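Local coordinates for aspartate-semialdehyde dehydrogenase 2 (Vibrio cholerae, PDB 2R00), which catalyses the NADPH-dependent reductive dephosphorylation of L-aspartyl-4-phosphate to L-aspartate-semialdehyde, a step on the way to lysine and methionine, at residues A[4-9]-A[21-26]; A[43-46]-A[51-54]; A[61-66]-A[79-84]; A[89-94]-A[329-334]. All blocks are in the same frame, centred on the assembly; numbering follows the deposited sequence.

Interaction 1. Residues A[4-9]-A[21-26]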
loop_
_atom_site.group_PDB
_atom_site.type_symbol
_atom_site.label_atom_id
_atom_site.label_comp_id
_atom_site.label_asym_id
_atom_site.label_seq_id
_atom_site.Cartn_x
_atom_site.Cartn_y
_atom_site.Cartn_z
ATOM N N PHE A 4 27.542 4.436 33.065
ATOM C CA PHE A 4 27.063 5.792 32.815
ATOM C C PHE A 4 25.731 6.052 33.496
ATOM O O PHE A 4 24.891 5.154 33.610
ATOM C CB PHE A 4 26.950 6.028 31.306
ATOM C CG PHE A 4 28.202 5.694 30.556
ATOM C CD1 PHE A 4 29.128 6.682 30.254
ATOM C CD2 PHE A 4 28.471 4.381 30.170
ATOM C CE1 PHE A 4 30.299 6.378 29.570
ATOM C CE2 PHE A 4 29.638 4.067 29.489
ATOM C CZ PHE A 4 30.555 5.068 29.187
ATOM N N ASN A 5 25.555 7.282 33.964
ATOM C CA ASN A 5 24.279 7.733 34.481
ATOM C C ASN A 5 23.377 8.173 33.328
ATOM O O ASN A 5 23.798 8.929 32.429
ATOM C CB ASN A 5 24.472 8.866 35.490
ATOM C CG ASN A 5 25.129 8.397 36.785
ATOM O OD1 ASN A 5 24.964 7.246 37.205
ATOM N ND2 ASN A 5 25.886 9.291 37.418
ATOM N N VAL A 6 22.144 7.677 33.360
ATOM C CA VAL A 6 21.192 7.845 32.267
ATOM C C VAL A 6 19.824 8.292 32.782
ATOM O O VAL A 6 19.309 7.756 33.769
ATOM C CB VAL A 6 21.043 6.531 31.455
ATOM C CG1 VAL A 6 20.073 6.716 30.282
ATOM C CG2 VAL A 6 22.406 6.051 30.954
ATOM N N ALA A 7 19.252 9.280 32.103
ATOM C CA ALA A 7 17.896 9.744 32.370
ATOM C C ALA A 7 16.974 9.359 31.223
ATOM O O ALA A 7 17.379 9.371 30.049
ATOM C CB ALA A 7 17.865 11.265 32.562
ATOM N N ILE A 8 15.735 9.029 31.570
ATOM C CA ILE A 8 14.663 8.917 30.591
ATOM C C ILE A 8 13.632 9.975 30.937
ATOM O O ILE A 8 13.104 9.987 32.049
ATOM C CB ILE A 8 14.003 7.517 30.591
ATOM C CG1 ILE A 8 15.014 6.441 30.178
ATOM C CG2 ILE A 8 12.786 7.489 29.642
ATOM C CD1 ILE A 8 14.535 5.008 30.453
ATOM N N PHE A 9 13.371 10.881 29.996
ATOM C CA PHE A 9 12.353 11.918 30.180
ATOM C C PHE A 9 11.101 11.545 29.402
ATOM O O PHE A 9 11.154 11.306 28.201
ATOM C CB PHE A 9 12.893 13.301 29.768
ATOM C CG PHE A 9 11.901 14.432 29.924
ATOM C CD1 PHE A 9 10.964 14.438 30.965
ATOM C CD2 PHE A 9 11.923 15.511 29.045
ATOM C CE1 PHE A 9 10.050 15.495 31.109
ATOM C CE2 PHE A 9 11.030 16.581 29.184
ATOM C CZ PHE A 9 10.087 16.572 30.212
ATOM N N GLU A 21 12.902 -0.863 29.369
ATOM C CA GLU A 21 12.961 -2.293 29.001
ATOM C C GLU A 21 14.098 -2.634 28.047
ATOM O O GLU A 21 14.746 -3.683 28.187
ATOM C CB GLU A 21 11.655 -2.744 28.354
ATOM C CG GLU A 21 10.461 -2.762 29.283
ATOM C CD GLU A 21 9.166 -3.098 28.552
ATOM O OE1 GLU A 21 8.095 -2.688 29.039
ATOM O OE2 GLU A 21 9.213 -3.765 27.488
ATOM N N VAL A 22 14.327 -1.761 27.067
ATOM C CA VAL A 22 15.376 -1.983 26.079
ATOM C C VAL A 22 16.769 -1.820 26.695
ATOM O O VAL A 22 17.647 -2.621 26.424
ATOM C CB VAL A 22 15.185 -1.113 24.797
ATOM C CG1 VAL A 22 16.366 -1.271 23.847
ATOM C CG2 VAL A 22 13.875 -1.485 24.087
ATOM N N LEU A 23 16.957 -0.796 27.527
ATOM C CA LEU A 23 18.210 -0.611 28.265
ATOM C C LEU A 23 18.559 -1.842 29.105
ATOM O O LEU A 23 19.725 -2.245 29.187
ATOM C CB LEU A 23 18.138 0.633 29.161
ATOM C CG LEU A 23 18.246 2.014 28.488
ATOM C CD1 LEU A 23 17.864 3.136 29.468
ATOM C CD2 LEU A 23 19.633 2.247 27.911
ATOM N N GLN A 24 17.543 -2.433 29.715
ATOM C CA GLN A 24 17.712 -3.653 30.493
ATOM C C GLN A 24 18.043 -4.857 29.580
ATOM O O GLN A 24 19.094 -5.492 29.733
ATOM C CB GLN A 24 16.461 -3.890 31.335
ATOM C CG GLN A 24 16.504 -5.128 32.206
ATOM C CD GLN A 24 15.291 -5.221 33.088
ATOM O OE1 GLN A 24 15.220 -4.573 34.125
ATOM N NE2 GLN A 24 14.320 -6.035 32.680
ATOM N N GLU A 25 17.177 -5.126 28.605
ATOM C CA GLU A 25 17.381 -6.231 27.660
ATOM C C GLU A 25 18.734 -6.187 26.929
ATOM O O GLU A 25 19.403 -7.218 26.787
ATOM C CB GLU A 25 16.206 -6.324 26.679
ATOM C CG GLU A 25 14.943 -6.888 27.329
ATOM C CD GLU A 25 13.676 -6.708 26.502
ATOM O OE1 GLU A 25 13.778 -6.370 25.293
ATOM O OE2 GLU A 25 12.570 -6.918 27.065
ATOM N N ARG A 26 19.135 -4.995 26.484
ATOM C CA ARG A 26 20.411 -4.798 25.786
ATOM C C ARG A 26 21.620 -4.720 26.733
ATOM O O ARG A 26 22.766 -4.579 26.287
ATOM C CB ARG A 26 20.351 -3.540 24.903
ATOM C CG ARG A 26 19.430 -3.655 23.709
ATOM C CD ARG A 26 19.778 -2.635 22.619
ATOM N NE ARG A 26 19.574 -3.248 21.312
ATOM C CZ ARG A 26 20.516 -3.440 20.395
ATOM N NH1 ARG A 26 21.763 -3.027 20.578
ATOM N NH2 ARG A 26 20.184 -4.027 19.261
#
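Leu23, on the sheet-facing side of helix 14-25, presses a single methyl group onto strand 4-9, where Ile8 and Val6 receive it. The tight spot is between Ile8 and Leu23: the two side chains reach for each other tip to tip, and Ile8 CD1 lies 3.9 Å from Leu23 CD1. Val6 fits more loosely, its CG1 standing 4.3 Å from the same Leu23 CD1. What lets Ile8 get that far is its extended outer bond (chi2 167°), which carries CD1 off the strand toward the helix. Backbones stay apart, with 9.8 Å between the CA atoms of Val6 and Leu23, so these aliphatic tips bridge the gap with no hydrogen bond across it. Little surface is buried between the two segments, 93 Å², yet all three residues are buried. Phe28, in the loop that follows the helix, touches Val6 and Leu23, while Val325 of helix 316-335 and Phe48 of strand 45-48 also lie against Leu23.

The far side of the helix has a different character. Glu21 and Glu25 on the helix, and Arg26 just after it, are exposed, and contacts there are ionic: Glu25 pairs with Lys318 and Arg26 with Glu329, both on helix 316-335. On the strand, the CB of Ala7 faces away from helix 14-25, into the other layer of the domain. A parallel strand, a turn running into the helix start, predicted to bind NADP(+) through Thr12 to Val15, and a helix laid back across the sheet make up the first half of the beta-alpha-beta unit that opens a Rossmann fold.

Interaction 2. Residues A[43-46]-A[51-54]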
loop_
_atom_site.group_PDB
_atom_site.type_symbol
_atom_site.label_atom_id
_atom_site.label_comp_id
_atom_site.label_asym_id
_atom_site.label_seq_id
_atom_site.Cartn_x
_atom_site.Cartn_y
_atom_site.Cartn_z
ATOM N N GLY A 43 6.699 9.996 41.726
ATOM C CA GLY A 43 6.546 9.000 42.781
ATOM C C GLY A 43 6.202 7.603 42.294
ATOM O O GLY A 43 6.249 6.650 43.073
ATOM N N LYS A 44 5.840 7.466 41.020
ATOM C CA LYS A 44 5.593 6.139 40.456
ATOM C C LYS A 44 6.893 5.327 40.419
ATOM O O LYS A 44 7.977 5.889 40.236
ATOM C CB LYS A 44 4.971 6.214 39.064
ATOM C CG LYS A 44 4.248 4.925 38.693
ATOM C CD LYS A 44 3.933 4.807 37.214
ATOM C CE LYS A 44 3.293 3.443 36.898
ATOM N NZ LYS A 44 4.005 2.288 37.547
ATOM N N THR A 45 6.785 4.015 40.612
ATOM C CA THR A 45 7.978 3.186 40.693
ATOM C C THR A 45 8.076 2.150 39.582
ATOM O O THR A 45 7.066 1.600 39.139
ATOM C CB THR A 45 8.116 2.500 42.059
ATOM O OG1 THR A 45 6.898 1.815 42.377
ATOM C CG2 THR A 45 8.436 3.523 43.139
ATOM N N TYR A 46 9.314 1.910 39.149
ATOM C CA TYR A 46 9.641 0.925 38.123
ATOM C C TYR A 46 10.823 0.068 38.568
ATOM O O TYR A 46 11.661 0.514 39.358
ATOM C CB TYR A 46 9.988 1.624 36.803
ATOM C CG TYR A 46 8.803 2.286 36.131
ATOM C CD1 TYR A 46 8.503 3.624 36.374
ATOM C CD2 TYR A 46 7.979 1.570 35.258
ATOM C CE1 TYR A 46 7.419 4.241 35.758
ATOM C CE2 TYR A 46 6.900 2.170 34.645
ATOM C CZ TYR A 46 6.626 3.508 34.898
ATOM O OH TYR A 46 5.554 4.112 34.293
ATOM N N LYS A 51 16.616 -3.331 40.504
ATOM C CA LYS A 51 16.562 -2.201 41.433
ATOM C C LYS A 51 15.307 -1.348 41.197
ATOM O O LYS A 51 14.772 -1.304 40.080
ATOM C CB LYS A 51 17.824 -1.340 41.308
ATOM C CG LYS A 51 19.139 -2.105 41.479
ATOM C CD LYS A 51 20.308 -1.148 41.663
ATOM C CE LYS A 51 21.641 -1.890 41.692
ATOM N NZ LYS A 51 22.790 -0.946 41.863
ATOM N N THR A 52 14.832 -0.686 42.252
ATOM C CA THR A 52 13.665 0.193 42.148
ATOM C C THR A 52 14.081 1.606 41.721
ATOM O O THR A 52 15.032 2.171 42.258
ATOM C CB THR A 52 12.883 0.240 43.477
ATOM O OG1 THR A 52 12.453 -1.082 43.797
ATOM C CG2 THR A 52 11.642 1.143 43.375
ATOM N N VAL A 53 13.371 2.158 40.740
ATOM C CA VAL A 53 13.602 3.531 40.302
ATOM C C VAL A 53 12.318 4.348 40.458
ATOM O O VAL A 53 11.247 3.914 40.030
ATOM C CB VAL A 53 14.124 3.605 38.840
ATOM C CG1 VAL A 53 14.697 4.994 38.568
ATOM C CG2 VAL A 53 15.199 2.555 38.586
ATOM N N ARG A 54 12.432 5.524 41.079
ATOM C CA ARG A 54 11.274 6.382 41.329
ATOM C C ARG A 54 11.229 7.580 40.380
ATOM O O ARG A 54 12.193 8.346 40.284
ATOM C CB ARG A 54 11.256 6.870 42.783
ATOM C CG ARG A 54 9.995 7.658 43.160
ATOM C CD ARG A 54 9.953 8.037 44.651
ATOM N NE ARG A 54 10.377 6.943 45.532
ATOM C CZ ARG A 54 9.583 5.989 46.017
ATOM N NH1 ARG A 54 8.276 5.963 45.734
ATOM N NH2 ARG A 54 10.104 5.052 46.801
#
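Tyr46 and Val53 face each other as a hydrogen-bonded pair in the antiparallel beta hairpin made by strands 45-48 and 51-57, which closes one edge of the Rossmann sheet. Two backbone bonds join them. Tyr46 N gives to Val53 O at 2.9 Å, in the carbonyl plane, and Val53 N returns to Tyr46 O at 2.7 Å with an almost straight N-H...O angle of 169°. Next along, Thr45 and Arg54 form the non-hydrogen-bonded pair, their CA atoms 4.6 Å apart. Weaker CA-H...O contacts fill in between, such as Thr45 CA to Val53 O and Arg54 CA to Lys44 O.

Side chains divide between the two faces. Tyr46 and Val53 turn inward, both resting on Leu35 of strand 30-37, and the Tyr46 hydroxyl runs on to a hydrogen bond with Glu17 of helix 14-25. Lys44 folds its amine back over one face of the tyrosine ring, offset toward the rim.

Thr45, Thr52 and Arg54 occupy the exposed outer face. There the packing is methyl against methyl, Thr45 CG2 to Thr52 CG2 at 4.0 Å, and Thr45 CG2 also lies over one face of the Arg54 guanidinium.

Polar contact on that face is slight. Arg54 bends at chi3 (-43°), bringing its guanidinium edge round so that NH1 makes a weak hydrogen bond with Gly43 O at 3.4 Å.

Interaction 3. Residues A[61-66]-A[79-84]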
loop_
_atom_site.group_PDB
_atom_site.type_symbol
_atom_site.label_atom_id
_atom_site.label_comp_id
_atom_site.label_asym_id
_atom_site.label_seq_id
_atom_site.Cartn_x
_atom_site.Cartn_y
_atom_site.Cartn_z
ATOM N N PHE A 61 14.769 18.506 38.751
ATOM C CA PHE A 61 15.905 17.638 38.451
ATOM C C PHE A 61 17.218 18.386 38.221
ATOM O O PHE A 61 17.251 19.398 37.517
ATOM C CB PHE A 61 15.579 16.727 37.258
ATOM C CG PHE A 61 16.577 15.624 37.044
ATOM C CD1 PHE A 61 16.744 14.616 37.993
ATOM C CD2 PHE A 61 17.353 15.583 35.883
ATOM C CE1 PHE A 61 17.669 13.588 37.794
ATOM C CE2 PHE A 61 18.272 14.560 35.670
ATOM C CZ PHE A 61 18.433 13.560 36.629
ATOM N N ASP A 62 18.287 17.874 38.830
ATOM C CA ASP A 62 19.653 18.341 38.602
ATOM C C ASP A 62 20.270 17.495 37.484
ATOM O O ASP A 62 20.535 16.309 37.669
ATOM C CB ASP A 62 20.478 18.234 39.906
ATOM C CG ASP A 62 21.963 18.513 39.703
ATOM O OD1 ASP A 62 22.334 19.130 38.685
ATOM O OD2 ASP A 62 22.771 18.107 40.574
ATOM N N TRP A 63 20.492 18.115 36.327
ATOM C CA TRP A 63 20.945 17.403 35.128
ATOM C C TRP A 63 22.426 17.026 35.186
ATOM O O TRP A 63 22.880 16.185 34.413
ATOM C CB TRP A 63 20.643 18.219 33.856
ATOM C CG TRP A 63 19.166 18.394 33.564
ATOM C CD1 TRP A 63 18.381 19.452 33.912
ATOM C CD2 TRP A 63 18.314 17.483 32.848
ATOM N NE1 TRP A 63 17.092 19.259 33.466
ATOM C CE2 TRP A 63 17.025 18.059 32.808
ATOM C CE3 TRP A 63 18.518 16.239 32.231
ATOM C CZ2 TRP A 63 15.936 17.431 32.175
ATOM C CZ3 TRP A 63 17.430 15.611 31.604
ATOM C CH2 TRP A 63 16.160 16.214 31.581
ATOM N N SER A 64 23.168 17.647 36.108
ATOM C CA SER A 64 24.588 17.336 36.338
ATOM C C SER A 64 24.815 15.892 36.756
ATOM O O SER A 64 25.935 15.375 36.668
ATOM C CB SER A 64 25.177 18.270 37.397
ATOM O OG SER A 64 25.337 19.575 36.863
ATOM N N GLN A 65 23.748 15.250 37.210
ATOM C CA GLN A 65 23.786 13.844 37.617
ATOM C C GLN A 65 23.990 12.850 36.470
ATOM O O GLN A 65 24.415 11.720 36.709
ATOM C CB GLN A 65 22.506 13.481 38.366
ATOM C CG GLN A 65 22.333 14.216 39.682
ATOM C CD GLN A 65 21.007 13.928 40.332
ATOM O OE1 GLN A 65 19.965 14.437 39.912
ATOM N NE2 GLN A 65 21.031 13.110 41.376
ATOM N N VAL A 66 23.691 13.252 35.234
ATOM C CA VAL A 66 23.647 12.279 34.127
ATOM C C VAL A 66 24.590 12.582 32.971
ATOM O O VAL A 66 24.934 13.742 32.717
ATOM C CB VAL A 66 22.200 12.038 33.591
ATOM C CG1 VAL A 66 21.351 11.326 34.632
ATOM C CG2 VAL A 66 21.537 13.326 33.188
ATOM N N ALA A 79 11.677 20.742 23.081
ATOM C CA ALA A 79 12.025 22.127 22.722
ATOM C C ALA A 79 12.473 22.945 23.936
ATOM O O ALA A 79 13.459 23.682 23.865
ATOM C CB ALA A 79 10.831 22.804 22.051
ATOM N N LYS A 80 11.719 22.824 25.024
ATOM C CA LYS A 80 11.999 23.478 26.306
ATOM C C LYS A 80 13.191 22.849 27.041
ATOM O O LYS A 80 14.161 23.542 27.376
ATOM C CB LYS A 80 10.743 23.422 27.192
ATOM C CG LYS A 80 10.875 24.108 28.562
ATOM C CD LYS A 80 9.499 24.354 29.188
ATOM C CE LYS A 80 9.622 25.005 30.570
ATOM N NZ LYS A 80 8.333 25.623 31.001
ATOM N N TRP A 81 13.118 21.535 27.264
ATOM C CA TRP A 81 14.043 20.847 28.169
ATOM C C TRP A 81 15.381 20.346 27.607
ATOM O O TRP A 81 16.361 20.263 28.348
ATOM C CB TRP A 81 13.318 19.715 28.909
ATOM C CG TRP A 81 12.402 20.252 29.939
ATOM C CD1 TRP A 81 11.048 20.290 29.887
ATOM C CD2 TRP A 81 12.780 20.888 31.167
ATOM N NE1 TRP A 81 10.547 20.883 31.021
ATOM C CE2 TRP A 81 11.592 21.261 31.825
ATOM C CE3 TRP A 81 14.014 21.149 31.789
ATOM C CZ2 TRP A 81 11.588 21.907 33.074
ATOM C CZ3 TRP A 81 14.014 21.797 33.034
ATOM C CH2 TRP A 81 12.805 22.165 33.658
ATOM N N ALA A 82 15.436 20.009 26.320
ATOM C CA ALA A 82 16.692 19.508 25.756
ATOM C C ALA A 82 17.817 20.538 25.767
ATOM O O ALA A 82 18.962 20.170 26.037
ATOM C CB ALA A 82 16.508 18.925 24.354
ATOM N N PRO A 83 17.521 21.809 25.421
ATOM C CA PRO A 83 18.571 22.821 25.601
ATOM C C PRO A 83 19.113 22.923 27.036
ATOM O O PRO A 83 20.306 23.167 27.224
ATOM C CB PRO A 83 17.868 24.124 25.203
ATOM C CG PRO A 83 16.823 23.686 24.204
ATOM C CD PRO A 83 16.311 22.392 24.802
ATOM N N ILE A 84 18.237 22.758 28.020
ATOM C CA ILE A 84 18.606 22.846 29.440
ATOM C C ILE A 84 19.499 21.675 29.869
ATOM O O ILE A 84 20.524 21.873 30.519
ATOM C CB ILE A 84 17.351 22.952 30.333
ATOM C CG1 ILE A 84 16.584 24.242 29.980
ATOM C CG2 ILE A 84 17.738 22.916 31.812
ATOM C CD1 ILE A 84 15.337 24.472 30.800
#
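A hydrophobic corner of the Rossmann domain forms where Trp63, in the loop between strands 51-57 and 68-71, meets Trp81 and Ile84 on helix 75-87. The pyrrole side of the Trp63 indole does the touching. Its NE1 lies 4.0 Å from Trp81 CE3, on the benzo half of the other indole, and the two side chains cross at about a right angle. Ile84 comes in with its short branch, placing CG2 4.1 Å from Trp63 CD1, again at a steep crossing. Both approaches are oblique to the ring planes.

Behind Trp63 sits Phe61. It turns its edge to the face of the Trp63 indole, with Phe61 CD2 3.7 Å above the Trp63 ring plane, over its centre, so the indole is backed by an aromatic neighbour of its own loop. Trp81 has the aliphatic stretch of Lys80 over one face. Further in, Trp63 touches Leu36 and Ala69 of the sheet, and Trp81 meets Phe9 and Phe71.

Local bonds shape the loop that delivers Trp63. Asp62 OD1 accepts from Ser64 N at 3.1 Å in an Asx turn, the donor standing well above the carboxylate plane, at the start of the short 3-10 turn 63-65.

No hydrogen bond or charge pair crosses between the segments, which implies that loop and helix cohere here through dispersion and the burial of two large indoles.

Interaction 4. Residues A[89-94]-A[329-334]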
loop_
_atom_site.group_PDB
_atom_site.type_symbol
_atom_site.label_atom_id
_atom_site.label_comp_id
_atom_site.label_asym_id
_atom_site.label_seq_id
_atom_site.Cartn_x
_atom_site.Cartn_y
_atom_site.Cartn_z
ATOM N N GLY A 89 25.581 19.807 30.169
ATOM C CA GLY A 89 26.608 18.882 29.687
ATOM C C GLY A 89 26.102 17.463 29.437
ATOM O O GLY A 89 26.900 16.560 29.199
ATOM N N VAL A 90 24.782 17.277 29.487
ATOM C CA VAL A 90 24.139 16.000 29.126
ATOM C C VAL A 90 24.032 15.870 27.591
ATOM O O VAL A 90 23.757 16.854 26.897
ATOM C CB VAL A 90 22.709 15.905 29.734
ATOM C CG1 VAL A 90 22.114 14.517 29.546
ATOM C CG2 VAL A 90 22.719 16.275 31.201
ATOM N N VAL A 91 24.242 14.660 27.062
ATOM C CA VAL A 91 23.968 14.401 25.655
ATOM C C VAL A 91 22.561 13.821 25.528
ATOM O O VAL A 91 22.258 12.755 26.082
ATOM C CB VAL A 91 25.041 13.495 24.968
ATOM C CG1 VAL A 91 24.764 13.378 23.456
ATOM C CG2 VAL A 91 26.427 14.053 25.198
ATOM N N VAL A 92 21.700 14.551 24.816
ATOM C CA VAL A 92 20.284 14.209 24.705
ATOM C C VAL A 92 20.049 13.439 23.409
ATOM O O VAL A 92 20.445 13.882 22.335
ATOM C CB VAL A 92 19.382 15.471 24.740
ATOM C CG1 VAL A 92 17.899 15.104 24.620
ATOM C CG2 VAL A 92 19.636 16.288 26.009
ATOM N N ILE A 93 19.436 12.269 23.528
ATOM C CA ILE A 93 18.970 11.524 22.364
ATOM C C ILE A 93 17.457 11.724 22.323
ATOM O O ILE A 93 16.748 11.315 23.238
ATOM C CB ILE A 93 19.396 10.024 22.416
ATOM C CG1 ILE A 93 20.932 9.918 22.320
ATOM C CG2 ILE A 93 18.708 9.239 21.296
ATOM C CD1 ILE A 93 21.548 8.712 23.038
ATOM N N ASP A 94 16.989 12.412 21.280
ATOM C CA ASP A 94 15.638 12.962 21.275
ATOM C C ASP A 94 14.692 12.207 20.368
ATOM O O ASP A 94 14.819 12.258 19.150
ATOM C CB ASP A 94 15.640 14.438 20.865
ATOM C CG ASP A 94 14.320 15.108 21.159
ATOM O OD1 ASP A 94 13.826 14.927 22.293
ATOM O OD2 ASP A 94 13.774 15.799 20.268
ATOM N N GLU A 329 24.616 3.422 22.707
ATOM C CA GLU A 329 25.646 2.400 22.762
ATOM C C GLU A 329 26.871 2.866 22.005
ATOM O O GLU A 329 27.977 2.782 22.523
ATOM C CB GLU A 329 25.117 1.089 22.182
ATOM C CG GLU A 329 24.146 0.367 23.105
ATOM C CD GLU A 329 23.439 -0.793 22.429
ATOM O OE1 GLU A 329 22.670 -1.483 23.115
ATOM O OE2 GLU A 329 23.630 -1.003 21.210
ATOM N N LEU A 330 26.670 3.379 20.792
ATOM C CA LEU A 330 27.773 3.857 19.962
ATOM C C LEU A 330 28.403 5.134 20.513
ATOM O O LEU A 330 29.623 5.320 20.454
ATOM C CB LEU A 330 27.294 4.064 18.524
ATOM C CG LEU A 330 27.582 2.993 17.472
ATOM C CD1 LEU A 330 27.586 1.578 18.026
ATOM C CD2 LEU A 330 26.578 3.120 16.326
ATOM N N LEU A 331 27.559 6.000 21.059
ATOM C CA LEU A 331 28.004 7.244 21.669
ATOM C C LEU A 331 28.987 6.938 22.801
ATOM O O LEU A 331 30.095 7.461 22.834
ATOM C CB LEU A 331 26.788 8.026 22.189
ATOM C CG LEU A 331 27.026 9.349 22.912
ATOM C CD1 LEU A 331 27.695 10.347 21.987
ATOM C CD2 LEU A 331 25.709 9.893 23.437
ATOM N N VAL A 332 28.555 6.061 23.702
ATOM C CA VAL A 332 29.328 5.589 24.852
ATOM C C VAL A 332 30.638 4.889 24.459
ATOM O O VAL A 332 31.679 5.092 25.093
ATOM C CB VAL A 332 28.425 4.646 25.700
ATOM C CG1 VAL A 332 29.181 3.415 26.232
ATOM C CG2 VAL A 332 27.703 5.435 26.790
ATOM N N ARG A 333 30.573 4.076 23.405
ATOM C CA ARG A 333 31.703 3.284 22.935
ATOM C C ARG A 333 32.836 4.164 22.403
ATOM O O ARG A 333 33.996 4.014 22.805
ATOM C CB ARG A 333 31.232 2.320 21.838
ATOM C CG ARG A 333 32.186 1.174 21.533
ATOM C CD ARG A 333 32.503 1.125 20.042
ATOM N NE ARG A 333 31.595 0.280 19.276
ATOM C CZ ARG A 333 31.424 0.355 17.958
ATOM N NH1 ARG A 333 32.077 1.262 17.236
ATOM N NH2 ARG A 333 30.580 -0.473 17.360
ATOM N N ASP A 334 32.490 5.090 21.510
ATOM C CA ASP A 334 33.481 5.820 20.718
ATOM C C ASP A 334 33.764 7.257 21.165
ATOM O O ASP A 334 34.739 7.865 20.701
ATOM C CB ASP A 334 33.072 5.819 19.237
ATOM C CG ASP A 334 32.979 4.420 18.653
ATOM O OD1 ASP A 334 33.684 3.509 19.135
ATOM O OD2 ASP A 334 32.201 4.226 17.698
#
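Leu331 holds CG anti to its backbone N (chi1 178°), and a chi2 of 62° sends CD2 on from helix 316-335 toward Val91, whose CG1 is likewise anti to its own N. The two side chains come tip to tip, and Leu331 CD2 lies 3.6 Å from Val91 CG1, with Val91 CB close behind at 4.0 Å. Ile93, two residues along the strand, adds a looser contact of 4.3 Å from its CD1 to the same leucine methyl. One CD2 therefore touches both valine and isoleucine, and the CA atoms of Val91 and Leu331 are 9.1 Å apart, a purely aliphatic join.

Here the last helix of the chain returns to lie against the parallel part of the Rossmann sheet. Strand 91-94 is gripped from both faces: Val92 points the other way and packs on Ala82 and Ala85 of helix 75-87. Ile93 also touches Ala324, Ile327 and Ala328, so helix 316-335 covers its side of the strand for about two turns.

Just ahead of the strand, Gly89 follows helix 75-87 and closes it off in a Schellman motif, its positive phi of 94° being of the kind glycine accepts readily. On the outer side of the C-terminal helix, Arg333 NH1 forms a salt bridge with Asp334 OD2 at 3.0 Å, while Leu330 CD1 lies over one face of the guanidinium, offset toward its rim.

In the fold
All four contacts belong to the nucleotide-binding domain and its covering helices. Interactions 1 and 4, centres 12 Å apart, pack helices 14-25 and 316-335 on the same face of the sheet, and they meet where Phe4 CE2 lies 3.4 Å from Val332 CG1. Interaction 3, on the other face, touches interaction 4 through Val90 and Val92 (centres 14 Å apart). Interaction 2, at the sheet edge, does not touch interaction 1 (centres 13 Å apart) but comes closest to the predicted NADP(+) site, its Tyr46 side chain about 4 Å from that of Thr12; the Ile8 and Val15 side chains are about 8 Å apart, those of Ile93 and Arg100, predicted to bind phosphate, about 10 Å.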